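Local coordinates for uncharacterized protein AF_0924 (Archaeoglobus fulgidus, PDB 3DT5), which is of unknown function but probably sits in the cell membrane through a transmembrane helix, this chain being its mainly helical, calcium-bound C-terminal domain, at residues A97-W102 and P123-W128; K25-L30 and E103-V108. One frame throughout, in Å; residues are numbered along the deposited sequence.

Interaction 1 of 2, residues A97-W102 and P123-W128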
ATOM      1  N   ALA A  97      -2.150  -6.472   6.271  1.00 38.59           N
ATOM      2  CA  ALA A  97      -2.272  -5.022   6.096  1.00 38.95           C
ATOM      3  C   ALA A  97      -2.538  -4.641   4.643  1.00 37.49           C
ATOM      4  O   ALA A  97      -3.327  -3.726   4.408  1.00 38.49           O
ATOM      5  CB  ALA A  97      -1.041  -4.294   6.637  1.00 39.07           C
ATOM      6  N   LEU A  98      -1.873  -5.306   3.690  1.00 36.37           N
ATOM      7  CA  LEU A  98      -2.111  -5.027   2.269  1.00 37.28           C
ATOM      8  C   LEU A  98      -3.559  -5.314   1.881  1.00 36.74           C
ATOM      9  O   LEU A  98      -4.154  -4.550   1.115  1.00 37.08           O
ATOM     10  CB  LEU A  98      -1.131  -5.797   1.344  1.00 35.86           C
ATOM     11  CG  LEU A  98       0.321  -5.312   1.483  1.00 35.03           C
ATOM     12  CD1 LEU A  98       1.279  -6.284   0.771  1.00 37.38           C
ATOM     13  CD2 LEU A  98       0.440  -3.938   0.891  1.00 35.66           C
ATOM     14  N   ASP A  99      -4.122  -6.376   2.434  1.00 37.53           N
ATOM     15  CA  ASP A  99      -5.542  -6.720   2.155  1.00 38.84           C
ATOM     16  C   ASP A  99      -6.486  -5.639   2.701  1.00 38.97           C
ATOM     17  O   ASP A  99      -7.452  -5.225   2.021  1.00 39.76           O
ATOM     18  CB  ASP A  99      -5.874  -8.085   2.719  1.00 38.47           C
ATOM     19  CG  ASP A  99      -5.329  -9.246   1.842  1.00 42.84           C
ATOM     20  OD1 ASP A  99      -5.048  -9.053   0.608  1.00 43.64           O
ATOM     21  OD2 ASP A  99      -5.219 -10.367   2.403  1.00 46.57           O
ATOM     22  N   VAL A 100      -6.195  -5.169   3.924  1.00 37.90           N
ATOM     23  CA  VAL A 100      -6.925  -4.004   4.482  1.00 37.30           C
ATOM     24  C   VAL A 100      -6.713  -2.725   3.655  1.00 37.08           C
ATOM     25  O   VAL A 100      -7.668  -2.000   3.407  1.00 37.09           O
ATOM     26  CB  VAL A 100      -6.580  -3.731   5.980  1.00 36.51           C
ATOM     27  CG1 VAL A 100      -7.337  -2.504   6.491  1.00 35.32           C
ATOM     28  CG2 VAL A 100      -6.983  -4.951   6.830  1.00 38.67           C
ATOM     29  N   LEU A 101      -5.475  -2.441   3.261  1.00 36.60           N
ATOM     30  CA  LEU A 101      -5.188  -1.311   2.379  1.00 37.02           C
ATOM     31  C   LEU A 101      -6.042  -1.336   1.090  1.00 38.85           C
ATOM     32  O   LEU A 101      -6.608  -0.313   0.647  1.00 39.32           O
ATOM     33  CB  LEU A 101      -3.700  -1.370   2.006  1.00 36.95           C
ATOM     34  CG  LEU A 101      -3.148  -0.422   0.904  1.00 37.47           C
ATOM     35  CD1 LEU A 101      -3.128   0.984   1.426  1.00 37.25           C
ATOM     36  CD2 LEU A 101      -1.694  -0.886   0.530  1.00 36.42           C
ATOM     37  N   TRP A 102      -6.132  -2.519   0.478  1.00 39.59           N
ATOM     38  CA  TRP A 102      -6.906  -2.668  -0.747  1.00 40.36           C
ATOM     39  C   TRP A 102      -8.396  -2.397  -0.456  1.00 39.92           C
ATOM     40  O   TRP A 102      -9.061  -1.640  -1.169  1.00 39.63           O
ATOM     41  CB  TRP A 102      -6.728  -4.071  -1.347  1.00 40.47           C
ATOM     42  CG  TRP A 102      -7.506  -4.170  -2.648  1.00 41.19           C
ATOM     43  CD1 TRP A 102      -8.725  -4.814  -2.868  1.00 42.33           C
ATOM     44  CD2 TRP A 102      -7.165  -3.524  -3.875  1.00 40.74           C
ATOM     45  NE1 TRP A 102      -9.112  -4.621  -4.187  1.00 41.19           N
ATOM     46  CE2 TRP A 102      -8.178  -3.844  -4.821  1.00 42.55           C
ATOM     47  CE3 TRP A 102      -6.066  -2.752  -4.293  1.00 40.88           C
ATOM     48  CZ2 TRP A 102      -8.140  -3.379  -6.142  1.00 40.52           C
ATOM     49  CZ3 TRP A 102      -6.040  -2.287  -5.620  1.00 42.23           C
ATOM     50  CH2 TRP A 102      -7.065  -2.612  -6.517  1.00 42.88           C
ATOM     51  N   PRO A 123     -10.943  -1.186 -10.023  1.00 35.34           N
ATOM     52  CA  PRO A 123      -9.851  -2.013 -10.524  1.00 35.25           C
ATOM     53  C   PRO A 123      -9.904  -3.381  -9.887  1.00 36.46           C
ATOM     54  O   PRO A 123     -10.470  -3.520  -8.819  1.00 36.58           O
ATOM     55  CB  PRO A 123      -8.597  -1.257 -10.077  1.00 35.48           C
ATOM     56  CG  PRO A 123      -9.016  -0.421  -8.909  1.00 34.74           C
ATOM     57  CD  PRO A 123     -10.476  -0.108  -9.121  1.00 35.08           C
ATOM     58  N   GLU A 124      -9.332  -4.384 -10.543  1.00 38.30           N
ATOM     59  CA  GLU A 124      -9.218  -5.744 -10.005  1.00 40.41           C
ATOM     60  C   GLU A 124      -8.081  -5.779  -8.977  1.00 39.60           C
ATOM     61  O   GLU A 124      -7.135  -5.044  -9.093  1.00 39.34           O
ATOM     62  CB  GLU A 124      -8.913  -6.728 -11.131  1.00 40.53           C
ATOM     63  CG  GLU A 124     -10.006  -6.762 -12.209  1.00 47.72           C
ATOM     64  CD  GLU A 124     -11.303  -7.413 -11.711  1.00 56.92           C
ATOM     65  OE1 GLU A 124     -12.241  -6.684 -11.273  1.00 60.34           O
ATOM     66  OE2 GLU A 124     -11.393  -8.666 -11.767  1.00 61.35           O
ATOM     67  N   LYS A 125      -8.186  -6.624  -7.963  1.00 40.54           N
ATOM     68  CA  LYS A 125      -7.156  -6.664  -6.929  1.00 40.93           C
ATOM     69  C   LYS A 125      -5.870  -7.273  -7.484  1.00 41.65           C
ATOM     70  O   LYS A 125      -5.931  -8.347  -8.084  1.00 40.44           O
ATOM     71  CB  LYS A 125      -7.639  -7.506  -5.757  1.00 41.96           C
ATOM     72  CG  LYS A 125      -6.701  -7.404  -4.540  1.00 41.31           C
ATOM     73  CD  LYS A 125      -7.253  -8.240  -3.390  1.00 45.86           C
ATOM     74  CE  LYS A 125      -6.196  -8.386  -2.304  1.00 44.67           C
ATOM     75  NZ  LYS A 125      -6.908  -9.063  -1.174  1.00 47.27           N
ATOM     76  N   PRO A 126      -4.701  -6.630  -7.251  1.00 42.00           N
ATOM     77  CA  PRO A 126      -3.500  -7.291  -7.777  1.00 43.00           C
ATOM     78  C   PRO A 126      -2.959  -8.386  -6.842  1.00 44.22           C
ATOM     79  O   PRO A 126      -3.382  -8.479  -5.666  1.00 45.35           O
ATOM     80  CB  PRO A 126      -2.483  -6.140  -7.876  1.00 42.62           C
ATOM     81  CG  PRO A 126      -2.842  -5.257  -6.728  1.00 42.83           C
ATOM     82  CD  PRO A 126      -4.371  -5.367  -6.544  1.00 41.63           C
ATOM     83  N   ASP A 127      -2.036  -9.198  -7.361  1.00 43.19           N
ATOM     84  CA  ASP A 127      -1.256 -10.118  -6.552  1.00 43.55           C
ATOM     85  C   ASP A 127      -0.237  -9.288  -5.788  1.00 42.21           C
ATOM     86  O   ASP A 127       0.413  -8.445  -6.366  1.00 42.96           O
ATOM     87  CB  ASP A 127      -0.536 -11.143  -7.458  1.00 43.33           C
ATOM     88  CG  ASP A 127      -1.526 -11.999  -8.230  1.00 46.78           C
ATOM     89  OD1 ASP A 127      -2.631 -12.219  -7.705  1.00 47.44           O
ATOM     90  OD2 ASP A 127      -1.235 -12.419  -9.366  1.00 51.81           O
ATOM     91  N   TRP A 128      -0.088  -9.547  -4.494  1.00 41.99           N
ATOM     92  CA  TRP A 128       0.937  -8.865  -3.696  1.00 41.10           C
ATOM     93  C   TRP A 128       2.296  -9.505  -4.009  1.00 41.08           C
ATOM     94  O   TRP A 128       2.408 -10.743  -4.065  1.00 42.11           O
ATOM     95  CB  TRP A 128       0.605  -8.986  -2.223  1.00 41.84           C
ATOM     96  CG  TRP A 128      -0.728  -8.366  -1.893  1.00 41.84           C
ATOM     97  CD1 TRP A 128      -1.760  -8.945  -1.210  1.00 43.00           C
ATOM     98  CD2 TRP A 128      -1.158  -7.041  -2.249  1.00 41.33           C
ATOM     99  NE1 TRP A 128      -2.813  -8.049  -1.094  1.00 42.02           N
ATOM    100  CE2 TRP A 128      -2.468  -6.874  -1.726  1.00 42.63           C
ATOM    101  CE3 TRP A 128      -0.550  -5.961  -2.914  1.00 39.74           C
ATOM    102  CZ2 TRP A 128      -3.176  -5.662  -1.857  1.00 41.92           C
ATOM    103  CZ3 TRP A 128      -1.259  -4.740  -3.033  1.00 42.23           C
ATOM    104  CH2 TRP A 128      -2.558  -4.618  -2.518  1.00 40.85           C
TER
HETATM  105  O   HOH W   1      -8.582  -6.997   0.313  1.00 46.18           O

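Interaction 2 of 2, residues K25-L30 and E103-V108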
ATOM      1  N   LYS A  25      -1.288  10.289  -2.670  1.00 37.59           N
ATOM      2  CA  LYS A  25      -0.075  10.407  -1.840  1.00 38.48           C
ATOM      3  C   LYS A  25       0.060   9.180  -0.929  1.00 37.48           C
ATOM      4  O   LYS A  25       1.106   8.974  -0.330  1.00 37.98           O
ATOM      5  CB  LYS A  25      -0.062  11.705  -0.997  1.00 37.08           C
ATOM      6  CG  LYS A  25       0.002  13.023  -1.851  1.00 39.07           C
ATOM      7  CD  LYS A  25      -0.089  14.220  -0.910  1.00 41.05           C
ATOM      8  CE  LYS A  25      -0.011  15.508  -1.663  1.00 44.84           C
ATOM      9  NZ  LYS A  25       0.763  16.522  -0.864  1.00 52.40           N
ATOM     10  N   PHE A  26      -1.005   8.407  -0.788  1.00 36.63           N
ATOM     11  CA  PHE A  26      -0.964   7.281   0.140  1.00 36.56           C
ATOM     12  C   PHE A  26      -1.370   5.970  -0.535  1.00 36.49           C
ATOM     13  O   PHE A  26      -0.524   5.106  -0.716  1.00 36.04           O
ATOM     14  CB  PHE A  26      -1.830   7.542   1.409  1.00 34.56           C
ATOM     15  CG  PHE A  26      -1.716   6.406   2.413  1.00 35.23           C
ATOM     16  CD1 PHE A  26      -0.689   6.393   3.368  1.00 34.93           C
ATOM     17  CD2 PHE A  26      -2.575   5.331   2.331  1.00 35.33           C
ATOM     18  CE1 PHE A  26      -0.526   5.328   4.276  1.00 34.41           C
ATOM     19  CE2 PHE A  26      -2.437   4.225   3.232  1.00 34.59           C
ATOM     20  CZ  PHE A  26      -1.406   4.235   4.185  1.00 35.77           C
ATOM     21  N   TYR A  27      -2.636   5.848  -0.942  1.00 34.98           N
ATOM     22  CA  TYR A  27      -3.139   4.538  -1.387  1.00 36.35           C
ATOM     23  C   TYR A  27      -2.422   4.044  -2.646  1.00 36.72           C
ATOM     24  O   TYR A  27      -1.914   2.940  -2.679  1.00 35.35           O
ATOM     25  CB  TYR A  27      -4.648   4.583  -1.619  1.00 35.89           C
ATOM     26  CG  TYR A  27      -5.371   4.672  -0.298  1.00 36.02           C
ATOM     27  CD1 TYR A  27      -5.479   3.539   0.529  1.00 36.21           C
ATOM     28  CD2 TYR A  27      -5.813   5.897   0.186  1.00 35.54           C
ATOM     29  CE1 TYR A  27      -6.079   3.640   1.810  1.00 33.59           C
ATOM     30  CE2 TYR A  27      -6.411   6.012   1.457  1.00 35.52           C
ATOM     31  CZ  TYR A  27      -6.545   4.868   2.248  1.00 35.68           C
ATOM     32  OH  TYR A  27      -7.111   4.928   3.489  1.00 35.87           O
ATOM     33  N   ILE A  28      -2.411   4.870  -3.682  1.00 36.72           N
ATOM     34  CA  ILE A  28      -1.813   4.446  -4.954  1.00 37.30           C
ATOM     35  C   ILE A  28      -0.303   4.140  -4.830  1.00 37.66           C
ATOM     36  O   ILE A  28       0.136   3.072  -5.255  1.00 38.22           O
ATOM     37  CB  ILE A  28      -2.140   5.442  -6.091  1.00 37.18           C
ATOM     38  CG1 ILE A  28      -3.661   5.421  -6.341  1.00 40.45           C
ATOM     39  CG2 ILE A  28      -1.306   5.104  -7.415  1.00 38.17           C
ATOM     40  CD1 ILE A  28      -4.194   6.563  -7.177  1.00 45.02           C
ATOM     41  N   PRO A  29       0.507   5.064  -4.246  1.00 37.46           N
ATOM     42  CA  PRO A  29       1.922   4.672  -4.139  1.00 37.87           C
ATOM     43  C   PRO A  29       2.168   3.430  -3.301  1.00 37.25           C
ATOM     44  O   PRO A  29       3.035   2.645  -3.651  1.00 36.03           O
ATOM     45  CB  PRO A  29       2.628   5.897  -3.525  1.00 38.03           C
ATOM     46  CG  PRO A  29       1.588   6.888  -3.270  1.00 39.01           C
ATOM     47  CD  PRO A  29       0.258   6.438  -3.792  1.00 37.05           C
ATOM     48  N   LEU A  30       1.438   3.240  -2.192  1.00 37.60           N
ATOM     49  CA  LEU A  30       1.743   2.075  -1.340  1.00 37.02           C
ATOM     50  C   LEU A  30       1.292   0.779  -2.048  1.00 36.71           C
ATOM     51  O   LEU A  30       2.012  -0.264  -2.013  1.00 36.86           O
ATOM     52  CB  LEU A  30       0.989   2.195   0.006  1.00 37.67           C
ATOM     53  CG  LEU A  30       1.400   1.137   1.058  1.00 37.54           C
ATOM     54  CD1 LEU A  30       2.938   1.206   1.334  1.00 39.05           C
ATOM     55  CD2 LEU A  30       0.615   1.426   2.356  1.00 38.48           C
ATOM     56  N   GLU A 103      -8.955  -2.995   0.590  1.00 41.11           N
ATOM     57  CA  GLU A 103     -10.363  -2.704   0.929  0.60 41.24           C
ATOM     58  C   GLU A 103     -10.599  -1.198   1.157  1.00 41.15           C
ATOM     59  O   GLU A 103     -11.597  -0.615   0.661  1.00 41.66           O
ATOM     60  CB  GLU A 103     -10.830  -3.544   2.121  0.60 42.10           C
ATOM     61  CG  GLU A 103     -10.829  -5.076   1.856  0.60 44.76           C
ATOM     62  CD  GLU A 103     -11.572  -5.514   0.573  0.60 50.64           C
ATOM     63  OE1 GLU A 103     -11.022  -6.325  -0.230  0.60 50.03           O
ATOM     64  OE2 GLU A 103     -12.721  -5.062   0.367  0.60 53.98           O
ATOM     65  N   GLU A 104      -9.717  -0.554   1.915  1.00 39.85           N
ATOM     66  CA  GLU A 104      -9.869   0.914   2.139  1.00 39.90           C
ATOM     67  C   GLU A 104      -9.791   1.684   0.837  1.00 39.48           C
ATOM     68  O   GLU A 104     -10.548   2.601   0.615  1.00 41.28           O
ATOM     69  CB  GLU A 104      -8.797   1.519   3.050  1.00 39.41           C
ATOM     70  CG  GLU A 104      -8.995   1.200   4.494  1.00 40.47           C
ATOM     71  CD  GLU A 104      -8.294   2.153   5.426  1.00 41.23           C
ATOM     72  OE1 GLU A 104      -8.648   2.045   6.616  1.00 40.85           O
ATOM     73  OE2 GLU A 104      -7.373   2.961   5.066  1.00 42.49           O
ATOM     74  N   PHE A 105      -8.815   1.334   0.020  1.00 39.53           N
ATOM     75  CA  PHE A 105      -8.625   1.968  -1.278  1.00 39.90           C
ATOM     76  C   PHE A 105      -9.910   1.926  -2.097  1.00 39.71           C
ATOM     77  O   PHE A 105     -10.307   2.932  -2.642  1.00 39.06           O
ATOM     78  CB  PHE A 105      -7.456   1.297  -2.023  1.00 39.80           C
ATOM     79  CG  PHE A 105      -7.317   1.712  -3.481  1.00 39.91           C
ATOM     80  CD1 PHE A 105      -7.067   3.040  -3.833  1.00 40.24           C
ATOM     81  CD2 PHE A 105      -7.434   0.756  -4.492  1.00 43.06           C
ATOM     82  CE1 PHE A 105      -6.908   3.427  -5.197  1.00 40.54           C
ATOM     83  CE2 PHE A 105      -7.300   1.132  -5.880  1.00 39.44           C
ATOM     84  CZ  PHE A 105      -7.012   2.465  -6.209  1.00 41.64           C
ATOM     85  N   LEU A 106     -10.531   0.768  -2.227  1.00 40.10           N
ATOM     86  CA  LEU A 106     -11.752   0.690  -3.035  1.00 40.75           C
ATOM     87  C   LEU A 106     -12.850   1.563  -2.438  1.00 40.50           C
ATOM     88  O   LEU A 106     -13.658   2.136  -3.171  1.00 40.75           O
ATOM     89  CB  LEU A 106     -12.285  -0.730  -3.077  1.00 41.51           C
ATOM     90  CG  LEU A 106     -11.422  -1.758  -3.814  1.00 43.64           C
ATOM     91  CD1 LEU A 106     -12.026  -3.158  -3.580  1.00 46.22           C
ATOM     92  CD2 LEU A 106     -11.247  -1.416  -5.285  1.00 41.90           C
ATOM     93  N   GLU A 107     -12.907   1.659  -1.106  1.00 40.26           N
ATOM     94  CA  GLU A 107     -13.932   2.516  -0.498  1.00 40.58           C
ATOM     95  C   GLU A 107     -13.605   3.990  -0.782  1.00 39.93           C
ATOM     96  O   GLU A 107     -14.477   4.776  -1.105  1.00 41.53           O
ATOM     97  CB  GLU A 107     -14.053   2.267   1.019  1.00 41.12           C
ATOM     98  CG  GLU A 107     -14.996   3.327   1.649  1.00 43.38           C
ATOM     99  CD  GLU A 107     -15.524   2.927   3.013  1.00 45.14           C
ATOM    100  OE1 GLU A 107     -15.987   3.834   3.746  1.00 45.66           O
ATOM    101  OE2 GLU A 107     -15.484   1.720   3.351  1.00 44.19           O
ATOM    102  N   VAL A 108     -12.343   4.382  -0.676  1.00 39.79           N
ATOM    103  CA  VAL A 108     -11.988   5.787  -0.951  1.00 40.58           C
ATOM    104  C   VAL A 108     -12.264   6.102  -2.425  1.00 41.54           C
ATOM    105  O   VAL A 108     -12.778   7.189  -2.768  1.00 42.63           O
ATOM    106  CB  VAL A 108     -10.502   6.117  -0.545  1.00 40.13           C
ATOM    107  CG1 VAL A 108     -10.140   7.581  -0.911  1.00 41.57           C
ATOM    108  CG2 VAL A 108     -10.322   5.934   0.970  1.00 40.83           C
TER

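Interaction 1 of 2, residues A97-W102 and P123-W128
Trp102 and Leu98, one turn apart on helix 88-116, face the irregular segment 123-128, whose backbone comes nearest with the CA atoms of Lys125 and Trp102 7.4 Å apart. The Trp102 indole, its CG anti to the backbone N (chi1 -178°), lies against this segment and receives it on one face. Lys125 slides past it in the opposite direction and sets CG over the five-membered ring, 3.6 Å from its centroid, while CD of Pro126 sits over the six-membered ring in a second CH-pi contact. Pro123 O meets the same indole at its edge, and CG of Pro123 touches CH2 of Trp102 at 3.8 Å. Trp128 is held in a different way. CB of Leu98 lies over the centre of one indole face, 3.5 Å from CE2 of Trp128, and Pro126 O lies over the opposite face. In the ring plane, Trp128 NE1 donates to Asp99 OD1 (3.0 Å, 161°). Lys125 NZ meets that oxygen from the other face of the carboxylate in a 2.6 Å salt bridge to Asp99 OD1, so one acceptor is shared by two donors. A water accepting from Lys125 NZ and donating to Asp99 O adds a second link to the helix. A leucine in place of Trp128 would probably leave Asp99 OD1 without its indole donor and open a gap over CB of Leu98. This is tertiary packing of a proline-containing loop against a helix by CH-pi contacts and a shared Asp99 acceptor, just before strand 130-131 of the small mixed sheet.

Interaction 2 of 2, residues K25-L30 and E103-V108
Glu104 OE2 accepts a 2.5 Å hydrogen bond from Tyr27 OH and a second bond from the backbone N of Gly59, so two donors grip one carboxylate oxygen in a buried helix-helix contact. Gly59 N is also hydrogen-bonded to Tyr27 OH, which ties the phenol and the carboxylate to the same backbone N. Helices 16-35 and 88-116 pack here as part of the helical core of the domain; the axes of the two short segments approach to 10.3 Å, with 128° between their N-to-C directions. The phenol meets OE2 on the anti side of the carboxylate, 35° out of its plane, and OE2 in turn lies near the plane of the tyrosine ring, at its edge. The two side chains cross at about a right angle. The other oxygen, Glu104 OE1, accepts from Leu62 N. Both carboxylate oxygens therefore have backbone donors in the 59-62 region, which fixes the rotation of the group presented to Tyr27 and would probably favour the ionised form of Glu104.

Tyr27 also carries most of the apolar packing. Its CB is directed toward helix 88-116, and with CG beside the backbone N (chi1 -72°) Tyr27 CE1 comes within 3.7 Å of Glu104 CB. Phe26 CD2, from the preceding residue, lies over the centre of one face of the Tyr27 ring. Tyr27 and Phe105 slide past each other in opposite directions, bringing Tyr27 CB to 3.6 Å from Phe105 CD1. Beyond this pair, the side chain of Ile28 crosses that of Phe105 at a slant, with Ile28 CG1 4.0 Å from Phe105 CE1. One turn further along helix 88-116 from Glu104, the CG2 branch of Val108 touches Tyr27 CE2 at 3.9 Å.

How the interactions relate
From the N terminus the chain first supplies segment 25-30 on helix 16-35, then passes through helices 43-52 and 60-65 and the first two strands before reaching helix 88-116. There segment 97-102 of interaction 1 comes just before segment 103-108, which closes the long loop of interaction 2. The chain then leaves the helix and returns with 123-128, closing the shorter loop of interaction 1, so the two contacts cross along the sequence. Their centres are 9 Å apart and they touch directly: Leu101 packs on Phe26, Tyr27 and Leu30, and Pro123 on Phe105. Helix 88-116 thus joins helix 16-35 to the 123-128 segment that leads into strand 130-131.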